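Local structure of short-chain-enoyl-CoA hydratase (Clostridium acetobutylicum, 5Z7R) at residues V89-E94 with I214-Q219; K13-T18 with G41-D46. The protein catalyses the reversible hydration of crotonyl-CoA and other short-chain enoyl-CoA thioesters in butanoate metabolism, accepting hexenoyl-CoA but not higher analogues. All coordinates share one frame; numbering follows the deposited sequence.

Contact 1. Residues V89-E94 with I214-Q219; sequences VFRRLE and INRGMQ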
loop_
_atom_site.group_PDB
_atom_site.type_symbol
_atom_site.label_atom_id
_atom_site.label_comp_id
_atom_site.label_asym_id
_atom_site.label_seq_id
_atom_site.Cartn_x
_atom_site.Cartn_y
_atom_site.Cartn_z
ATOM N N VAL A 89 -1.985 -21.704 -8.247
ATOM C CA VAL A 89 -3.202 -22.500 -8.218
ATOM C C VAL A 89 -4.126 -22.015 -7.087
ATOM O O VAL A 89 -5.286 -21.741 -7.289
ATOM C CB VAL A 89 -2.914 -24.007 -8.017
ATOM C CG1 VAL A 89 -4.221 -24.735 -7.815
ATOM C CG2 VAL A 89 -2.169 -24.590 -9.213
ATOM N N PHE A 90 -3.583 -21.909 -5.893
ATOM C CA PHE A 90 -4.360 -21.413 -4.734
ATOM C C PHE A 90 -4.911 -19.988 -4.868
ATOM O O PHE A 90 -6.015 -19.706 -4.431
ATOM C CB PHE A 90 -3.478 -21.516 -3.518
ATOM C CG PHE A 90 -3.247 -22.919 -3.079
ATOM C CD1 PHE A 90 -3.601 -23.995 -3.904
ATOM C CD2 PHE A 90 -2.703 -23.177 -1.834
ATOM C CE1 PHE A 90 -3.375 -25.288 -3.503
ATOM C CE2 PHE A 90 -2.482 -24.479 -1.425
ATOM C CZ PHE A 90 -2.808 -25.533 -2.262
ATOM N N ARG A 91 -4.147 -19.099 -5.497
ATOM C CA ARG A 91 -4.595 -17.731 -5.738
ATOM C C ARG A 91 -5.752 -17.704 -6.701
ATOM O O ARG A 91 -6.636 -16.837 -6.587
ATOM C CB ARG A 91 -3.454 -16.883 -6.303
ATOM C CG ARG A 91 -3.837 -15.459 -6.599
ATOM C CD ARG A 91 -4.286 -14.776 -5.307
ATOM N NE ARG A 91 -4.273 -13.332 -5.465
ATOM C CZ ARG A 91 -5.147 -12.484 -4.921
ATOM N NH1 ARG A 91 -5.024 -11.178 -5.176
ATOM N NH2 ARG A 91 -6.115 -12.903 -4.121
ATOM N N ARG A 92 -5.765 -18.645 -7.649
ATOM C CA ARG A 92 -6.846 -18.701 -8.636
ATOM C C ARG A 92 -8.153 -19.111 -7.961
ATOM O O ARG A 92 -9.234 -18.595 -8.297
ATOM C CB ARG A 92 -6.514 -19.697 -9.742
ATOM C CG ARG A 92 -7.490 -19.670 -10.926
ATOM C CD ARG A 92 -6.996 -20.642 -11.981
ATOM N NE ARG A 92 -7.822 -20.716 -13.190
ATOM C CZ ARG A 92 -7.503 -21.485 -14.227
ATOM N NH1 ARG A 92 -6.405 -22.229 -14.178
ATOM N NH2 ARG A 92 -8.286 -21.534 -15.288
ATOM N N LEU A 93 -8.026 -20.033 -7.014
ATOM C CA LEU A 93 -9.134 -20.454 -6.185
ATOM C C LEU A 93 -9.673 -19.286 -5.327
ATOM O O LEU A 93 -10.908 -19.064 -5.243
ATOM C CB LEU A 93 -8.694 -21.605 -5.284
ATOM C CG LEU A 93 -9.807 -22.299 -4.505
ATOM C CD1 LEU A 93 -10.693 -23.125 -5.434
ATOM C CD2 LEU A 93 -9.238 -23.219 -3.450
ATOM N N GLU A 94 -8.749 -18.526 -4.734
ATOM C CA GLU A 94 -9.119 -17.395 -3.857
ATOM C C GLU A 94 -9.891 -16.370 -4.635
ATOM O O GLU A 94 -10.879 -15.826 -4.133
ATOM C CB GLU A 94 -7.849 -16.788 -3.257
ATOM C CG GLU A 94 -8.025 -15.627 -2.309
ATOM C CD GLU A 94 -6.743 -15.360 -1.626
ATOM O OE1 GLU A 94 -6.659 -15.694 -0.441
ATOM O OE2 GLU A 94 -5.763 -14.930 -2.298
ATOM N N ILE A 214 -14.502 -7.416 -1.835
ATOM C CA ILE A 214 -13.876 -7.804 -0.575
ATOM C C ILE A 214 -12.424 -8.196 -0.803
ATOM O O ILE A 214 -11.554 -7.847 -0.007
ATOM C CB ILE A 214 -14.624 -8.958 0.107
ATOM C CG1 ILE A 214 -16.013 -8.492 0.511
ATOM C CG2 ILE A 214 -13.859 -9.453 1.324
ATOM C CD1 ILE A 214 -16.978 -9.613 0.898
ATOM N N ASN A 215 -12.149 -8.906 -1.896
ATOM C CA ASN A 215 -10.795 -9.343 -2.193
ATOM C C ASN A 215 -9.928 -8.174 -2.559
ATOM O O ASN A 215 -8.817 -8.061 -2.057
ATOM C CB ASN A 215 -10.743 -10.367 -3.349
ATOM C CG ASN A 215 -11.042 -11.791 -2.883
ATOM O OD1 ASN A 215 -10.724 -12.176 -1.734
ATOM N ND2 ASN A 215 -11.599 -12.603 -3.787
ATOM N N ARG A 216 -10.430 -7.302 -3.418
ATOM C CA ARG A 216 -9.569 -6.260 -3.993
ATOM C C ARG A 216 -9.467 -5.037 -3.061
ATOM O O ARG A 216 -8.360 -4.529 -2.796
ATOM C CB ARG A 216 -10.024 -5.858 -5.395
ATOM C CG ARG A 216 -10.512 -7.024 -6.250
ATOM C CD ARG A 216 -9.705 -7.429 -7.464
ATOM N NE ARG A 216 -8.453 -8.124 -7.267
ATOM C CZ ARG A 216 -7.899 -9.021 -8.088
ATOM N NH1 ARG A 216 -6.702 -9.478 -7.795
ATOM N NH2 ARG A 216 -8.513 -9.524 -9.133
ATOM N N GLY A 217 -10.603 -4.608 -2.537
ATOM C CA GLY A 217 -10.648 -3.592 -1.513
ATOM C C GLY A 217 -9.800 -3.884 -0.293
ATOM O O GLY A 217 -9.226 -2.979 0.298
ATOM N N MET A 218 -9.647 -5.145 0.063
ATOM C CA MET A 218 -8.878 -5.490 1.248
ATOM C C MET A 218 -7.345 -5.259 1.094
ATOM O O MET A 218 -6.556 -5.327 2.091
ATOM C CB MET A 218 -9.184 -6.928 1.575
ATOM C CG MET A 218 -8.896 -7.297 2.990
ATOM S SD MET A 218 -10.003 -6.544 4.209
ATOM C CE MET A 218 -9.261 -7.419 5.583
ATOM N N GLN A 219 -6.907 -5.011 -0.146
ATOM C CA GLN A 219 -5.495 -4.899 -0.408
ATOM C C GLN A 219 -5.002 -3.470 -0.283
ATOM O O GLN A 219 -3.821 -3.243 -0.202
ATOM C CB GLN A 219 -5.167 -5.409 -1.812
ATOM C CG GLN A 219 -5.723 -6.784 -2.140
ATOM C CD GLN A 219 -5.360 -7.761 -1.070
ATOM O OE1 GLN A 219 -4.209 -7.824 -0.644
ATOM N NE2 GLN A 219 -6.358 -8.497 -0.572
HETATM O O HOH W 1 -8.111 -11.658 -1.760
#
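Arg91 and Arg216 bring their guanidinium groups together with the planes 83° apart, NH1 of Arg91 lying 3.5 Å from NH1 of Arg216. Arg91 gets there by running CG anti to its backbone nitrogen (chi1 179°) and then bending at chi2. Its NH2 turns back on its own helix and makes a salt bridge to OE2 of Glu94 at 2.7 Å, meeting the anti side of the carboxylate and tilted 32° from its plane. The side chain of Asn215 sets out toward helix 76-95, where its ND2 gives a weak hydrogen bond to the backbone O of Glu94 (3.3 Å). On the other branch of the amide, OD1 of Asn215 accepts from a water at 2.7 Å, and the same water takes a weak bond from NH2 of Arg91. That OD1 also accepts a hydrogen bond from NZ of Lys159 of a second subunit, while OE1 of Glu94 pairs with Arg148. Asp223 of a third subunit binds NE of Arg91 and packs on Arg216. Glu94 and Asp223 probably offset the charge of the two arginines. Direct bonding between the helices is thus slight, and the water and the neighbouring subunit's Asp223 bridge them as well.

Contact 2. Residues K13-T18 with G41-D46; sequences KVAVVT and GEIEND
Strand 14-19 runs past the last turn of helix 30-45 with the backbones closest at Ala15 and Ile43, whose CA atoms are 7.8 Å apart. Ile43 is the one helix residue in this segment to reach the strand, and it meets two strand residues that project toward the helix. At the nearer meeting, the end of the isoleucine does the touching: its CD1 comes within 3.7 Å of CG2 of Val17, the two side chains crossing at a slant. With CG1 anti to the carbonyl carbon (chi1 -69°), Ile43 sets that atom beside the strand, 4.4 Å from CB of Ala15, and the turn about CB-CG1 (chi2 148°) then swings CD1 to the valine. Val17 meets it with the methyl that lies beside its own backbone nitrogen. The intervening Val16 points away from the helix, in the usual alternation of a strand. All three touching residues are buried, and the contact between them is purely apolar. The two segments belong to a beta-alpha-beta unit completed by strand 51-56, which is parallel to 14-19 and bonded to it through the backbones of Ala15 and Val17 with Ile53. Leu8 of the antiparallel strand 6-11 touches both Val17 and Ile43, and Val52 and Val49 also press on the isoleucine, seating helix 30-45 against the sheet.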
loop_
_atom_site.group_PDB
_atom_site.type_symbol
_atom_site.label_atom_id
_atom_site.label_comp_id
_atom_site.label_asym_id
_atom_site.label_seq_id
_atom_site.Cartn_x
_atom_site.Cartn_y
_atom_site.Cartn_z
ATOM N N LYS A 13 -26.931 -26.006 -8.529
ATOM C CA LYS A 13 -26.082 -24.854 -8.787
ATOM C C LYS A 13 -24.809 -24.859 -7.938
ATOM O O LYS A 13 -24.069 -23.865 -7.923
ATOM C CB LYS A 13 -26.872 -23.546 -8.610
ATOM C CG LYS A 13 -28.116 -23.423 -9.495
ATOM C CD LYS A 13 -28.754 -22.032 -9.432
ATOM C CE LYS A 13 -30.273 -22.041 -9.638
ATOM N NZ LYS A 13 -30.702 -22.090 -11.070
ATOM N N VAL A 14 -24.513 -25.972 -7.269
ATOM C CA VAL A 14 -23.277 -26.037 -6.488
ATOM C C VAL A 14 -22.369 -27.178 -6.907
ATOM O O VAL A 14 -22.813 -28.283 -7.131
ATOM C CB VAL A 14 -23.507 -26.031 -4.937
ATOM C CG1 VAL A 14 -24.958 -26.200 -4.559
ATOM C CG2 VAL A 14 -22.631 -27.037 -4.196
ATOM N N ALA A 15 -21.078 -26.909 -6.981
ATOM C CA ALA A 15 -20.135 -27.941 -7.308
ATOM C C ALA A 15 -19.365 -28.340 -6.086
ATOM O O ALA A 15 -18.869 -27.483 -5.356
ATOM C CB ALA A 15 -19.183 -27.461 -8.381
ATOM N N VAL A 16 -19.239 -29.644 -5.880
ATOM C CA VAL A 16 -18.440 -30.190 -4.826
ATOM C C VAL A 16 -17.166 -30.731 -5.438
ATOM O O VAL A 16 -17.191 -31.493 -6.401
ATOM C CB VAL A 16 -19.198 -31.309 -4.084
ATOM C CG1 VAL A 16 -18.431 -31.776 -2.865
ATOM C CG2 VAL A 16 -20.586 -30.829 -3.686
ATOM N N VAL A 17 -16.050 -30.341 -4.874
ATOM C CA VAL A 17 -14.778 -30.756 -5.380
ATOM C C VAL A 17 -14.189 -31.489 -4.232
ATOM O O VAL A 17 -14.181 -30.984 -3.115
ATOM C CB VAL A 17 -13.924 -29.544 -5.771
ATOM C CG1 VAL A 17 -12.538 -29.950 -6.233
ATOM C CG2 VAL A 17 -14.607 -28.748 -6.870
ATOM N N THR A 18 -13.714 -32.691 -4.488
ATOM C CA THR A 18 -13.223 -33.543 -3.419
ATOM C C THR A 18 -11.876 -34.019 -3.816
ATOM O O THR A 18 -11.728 -34.651 -4.863
ATOM C CB THR A 18 -14.108 -34.803 -3.188
ATOM O OG1 THR A 18 -15.470 -34.429 -2.908
ATOM C CG2 THR A 18 -13.585 -35.586 -2.068
ATOM N N GLY A 41 -10.577 -24.142 -13.489
ATOM C CA GLY A 41 -10.896 -23.561 -14.802
ATOM C C GLY A 41 -12.206 -24.082 -15.363
ATOM O O GLY A 41 -12.992 -23.338 -16.013
ATOM N N GLU A 42 -12.446 -25.366 -15.123
ATOM C CA GLU A 42 -13.745 -25.974 -15.449
ATOM C C GLU A 42 -14.891 -25.290 -14.698
ATOM O O GLU A 42 -15.905 -24.966 -15.295
ATOM C CB GLU A 42 -13.711 -27.477 -15.126
ATOM C CG GLU A 42 -14.572 -28.366 -16.008
ATOM C CD GLU A 42 -14.133 -28.433 -17.462
ATOM O OE1 GLU A 42 -12.919 -28.316 -17.746
ATOM O OE2 GLU A 42 -15.036 -28.613 -18.315
ATOM N N ILE A 43 -14.741 -25.023 -13.400
ATOM C CA ILE A 43 -15.830 -24.333 -12.675
ATOM C C ILE A 43 -15.955 -22.895 -13.161
ATOM O O ILE A 43 -17.064 -22.353 -13.266
ATOM C CB ILE A 43 -15.624 -24.382 -11.163
ATOM C CG1 ILE A 43 -15.802 -25.821 -10.678
ATOM C CG2 ILE A 43 -16.580 -23.421 -10.436
ATOM C CD1 ILE A 43 -14.951 -26.184 -9.479
ATOM N N GLU A 44 -14.815 -22.290 -13.492
ATOM C CA GLU A 44 -14.828 -20.938 -14.038
ATOM C C GLU A 44 -15.798 -20.795 -15.214
ATOM O O GLU A 44 -16.571 -19.850 -15.246
ATOM C CB GLU A 44 -13.420 -20.487 -14.440
ATOM C CG GLU A 44 -12.552 -20.028 -13.269
ATOM C CD GLU A 44 -11.179 -19.525 -13.691
ATOM O OE1 GLU A 44 -10.818 -19.681 -14.884
ATOM O OE2 GLU A 44 -10.448 -18.975 -12.831
ATOM N N ASN A 45 -15.787 -21.737 -16.159
ATOM C CA ASN A 45 -16.632 -21.602 -17.370
ATOM C C ASN A 45 -18.071 -22.054 -17.181
ATOM O O ASN A 45 -18.916 -21.742 -18.024
ATOM C CB ASN A 45 -16.016 -22.331 -18.570
ATOM C CG ASN A 45 -14.553 -22.005 -18.737
ATOM O OD1 ASN A 45 -14.114 -20.878 -18.437
ATOM N ND2 ASN A 45 -13.772 -22.995 -19.162
ATOM N N ASP A 46 -18.359 -22.748 -16.077
ATOM C CA ASP A 46 -19.711 -23.248 -15.824
ATOM C C ASP A 46 -20.588 -22.284 -15.034
ATOM O O ASP A 46 -20.550 -22.248 -13.808
ATOM C CB ASP A 46 -19.651 -24.597 -15.119
ATOM C CG ASP A 46 -20.986 -25.347 -15.167
ATOM O OD1 ASP A 46 -22.063 -24.708 -15.222
ATOM O OD2 ASP A 46 -20.936 -26.583 -15.142
#

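How the contacts relate
Contact 2 closes in the chain before contact 1 opens, and their centres lie about 17 Å apart. Helices 30-45 and 76-95 link them directly: NH2 of Arg92, in 89-94, makes a 3.2 Å salt bridge to OE1 of Glu44, in 41-46, while Val89 and Leu93 pack on Ile40 of helix 30-45. Contact 2 holds helix 30-45 to the sheet on one side; contact 1 joins helix 76-95, which packs on helix 30-45, to helix 204-217, where Arg91 and 214-219 meet other subunits. Only contact 1 approaches the active site; the side chain of Glu94 is about 10 Å from that of Glu114, the probable nucleophile, which Phe90 touches. Contact 2 lies away from it.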